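Local coordinates for cytokinesis protein 2 (Saccharomyces cerevisiae, PDB 4WPE) that binds phospholipids, probably through its F-BAR domain, and mediates the cytoskeletal rearrangements required for cytokinesis, forming a ring that colocalizes with the medial actin ring, at residues T256-L259 and N260-T263. Numbering follows the deposited sequence.
Sequences TNHL and NSFT
H258 and F262 meet where the long helix 170-259 of the F-BAR domain runs out, a worked example of how a helix C-terminus is tied off by the turn that follows. An i to i+4 hydrogen bond still joins N260 N to T256 O, 3.2 Å. The next donor, S261, reaches back only three residues: H258 O accepts the hydroxyl S261 OG at 2.7 Å and, more weakly, the amide S261 N, so a single residue supplies both donors. The hydroxyl lies between its own backbone N and carbonyl carbon (chi1 73°), which turns it back toward the helix end.

The tightly packed side is aromatic. The rings of H258 and F262 approach at an oblique angle, planes 43° apart, with F262 CD2 lying over one imidazole face, 4.2 Å above the ring plane, over its outer part rather than its centre. H258 O sits at the phenyl edge, near the plane of that ring. Both side chains also touch K77 of helix 76-162, while F262 packs on I227 of the second subunit, whose Q231 NE2 bonds to L259 O and F262 O. Cut back to an alanine here, H258 would lose its imidazole, which is likely to leave F262 CD2 and CE2 without that neighbour and to open a gap beside K77 and T81.

The solvent side is looser: N257 and N260 are exposed, and the N260 side chain lies alongside the T256 carbonyl, CB 3.7 Å from T256 O.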
ATOM      1  N   THR A 256     -14.314   2.780  13.338  1.00 80.07           N
ATOM      2  CA  THR A 256     -15.559   2.058  13.555  1.00 76.90           C
ATOM      3  C   THR A 256     -16.197   2.432  14.899  1.00 81.27           C
ATOM      4  O   THR A 256     -17.401   2.678  14.967  1.00 87.94           O
ATOM      5  CB  THR A 256     -15.335   0.532  13.497  1.00 73.83           C
ATOM      6  OG1 THR A 256     -15.026   0.141  12.151  1.00 75.57           O
ATOM      7  CG2 THR A 256     -16.578  -0.212  13.955  1.00 72.92           C
ATOM      8  N   ASN A 257     -15.382   2.489  15.953  1.00 82.98           N
ATOM      9  CA  ASN A 257     -15.873   2.742  17.312  1.00 90.29           C
ATOM     10  C   ASN A 257     -16.566   4.083  17.504  1.00 96.49           C
ATOM     11  O   ASN A 257     -17.399   4.230  18.403  1.00105.69           O
ATOM     12  CB  ASN A 257     -14.726   2.640  18.331  1.00 95.63           C
ATOM     13  CG  ASN A 257     -14.266   1.223  18.558  1.00 98.84           C
ATOM     14  OD1 ASN A 257     -15.061   0.285  18.495  1.00 97.95           O
ATOM     15  ND2 ASN A 257     -12.976   1.055  18.837  1.00104.23           N
ATOM     16  N   HIS A 258     -16.201   5.053  16.668  1.00 89.87           N
ATOM     17  CA  HIS A 258     -16.711   6.416  16.765  1.00 85.13           C
ATOM     18  C   HIS A 258     -17.796   6.727  15.743  1.00 77.85           C
ATOM     19  O   HIS A 258     -18.586   7.664  15.918  1.00 82.99           O
ATOM     20  CB  HIS A 258     -15.567   7.417  16.604  1.00 87.39           C
ATOM     21  CG  HIS A 258     -16.011   8.772  16.163  1.00 99.19           C
ATOM     22  ND1 HIS A 258     -16.450   9.732  17.059  1.00 99.83           N
ATOM     23  CD2 HIS A 258     -16.058   9.363  14.945  1.00 99.89           C
ATOM     24  CE1 HIS A 258     -16.773  10.828  16.411  1.00100.22           C
ATOM     25  NE2 HIS A 258     -16.537  10.632  15.116  1.00 98.33           N
ATOM     26  N   LEU A 259     -17.796   5.965  14.656  1.00 72.77           N
ATOM     27  CA  LEU A 259     -18.894   6.018  13.704  1.00 74.07           C
ATOM     28  C   LEU A 259     -20.159   5.491  14.360  1.00 81.93           C
ATOM     29  O   LEU A 259     -21.270   5.880  13.998  1.00 84.88           O
ATOM     30  CB  LEU A 259     -18.591   5.206  12.444  1.00 73.65           C
ATOM     31  CG  LEU A 259     -17.670   5.749  11.356  1.00 69.97           C
ATOM     32  CD1 LEU A 259     -17.293   4.649  10.371  1.00 69.00           C
ATOM     33  CD2 LEU A 259     -18.379   6.887  10.647  1.00 63.88           C
ATOM     34  N   ASN A 260     -19.975   4.593  15.322  1.00 85.07           N
ATOM     35  CA  ASN A 260     -21.092   4.012  16.051  1.00 89.20           C
ATOM     36  C   ASN A 260     -21.373   4.748  17.360  1.00 83.07           C
ATOM     37  O   ASN A 260     -22.251   4.348  18.122  1.00 84.29           O
ATOM     38  CB  ASN A 260     -20.836   2.527  16.337  1.00 95.07           C
ATOM     39  CG  ASN A 260     -20.956   1.653  15.094  1.00 91.66           C
ATOM     40  OD1 ASN A 260     -20.903   2.138  13.964  1.00 83.60           O
ATOM     41  ND2 ASN A 260     -21.122   0.351  15.305  1.00 97.34           N
ATOM     42  N   SER A 261     -20.633   5.823  17.619  1.00 74.14           N
ATOM     43  CA  SER A 261     -20.785   6.558  18.874  1.00 73.06           C
ATOM     44  C   SER A 261     -21.865   7.634  18.795  1.00 81.09           C
ATOM     45  O   SER A 261     -22.289   8.174  19.820  1.00 77.98           O
ATOM     46  CB  SER A 261     -19.459   7.200  19.288  1.00 71.64           C
ATOM     47  OG  SER A 261     -19.149   8.318  18.474  1.00 68.28           O
ATOM     48  N   PHE A 262     -22.306   7.951  17.583  1.00 77.23           N
ATOM     49  CA  PHE A 262     -23.308   8.993  17.409  1.00 67.80           C
ATOM     50  C   PHE A 262     -24.301   8.662  16.303  1.00 67.69           C
ATOM     51  O   PHE A 262     -24.044   7.810  15.450  1.00 68.52           O
ATOM     52  CB  PHE A 262     -22.633  10.335  17.114  1.00 69.53           C
ATOM     53  CG  PHE A 262     -22.078  10.447  15.721  1.00 62.13           C
ATOM     54  CD1 PHE A 262     -22.785  11.104  14.731  1.00 55.21           C
ATOM     55  CD2 PHE A 262     -20.846   9.902  15.405  1.00 64.34           C
ATOM     56  CE1 PHE A 262     -22.278  11.212  13.450  1.00 59.42           C
ATOM     57  CE2 PHE A 262     -20.333  10.008  14.125  1.00 60.28           C
ATOM     58  CZ  PHE A 262     -21.053  10.663  13.146  1.00 56.45           C
ATOM     59  N   THR A 263     -25.442   9.342  16.336  1.00 73.56           N
ATOM     60  CA  THR A 263     -26.456   9.223  15.297  1.00 78.31           C
ATOM     61  C   THR A 263     -26.737  10.596  14.694  1.00 77.56           C
ATOM     62  O   THR A 263     -26.413  11.623  15.294  1.00 67.96           O
ATOM     63  CB  THR A 263     -27.772   8.626  15.836  1.00 83.86           C
ATOM     64  OG1 THR A 263     -28.422   9.581  16.687  1.00 93.30           O
ATOM     65  CG2 THR A 263     -27.508   7.348  16.615  1.00 80.30           C
TER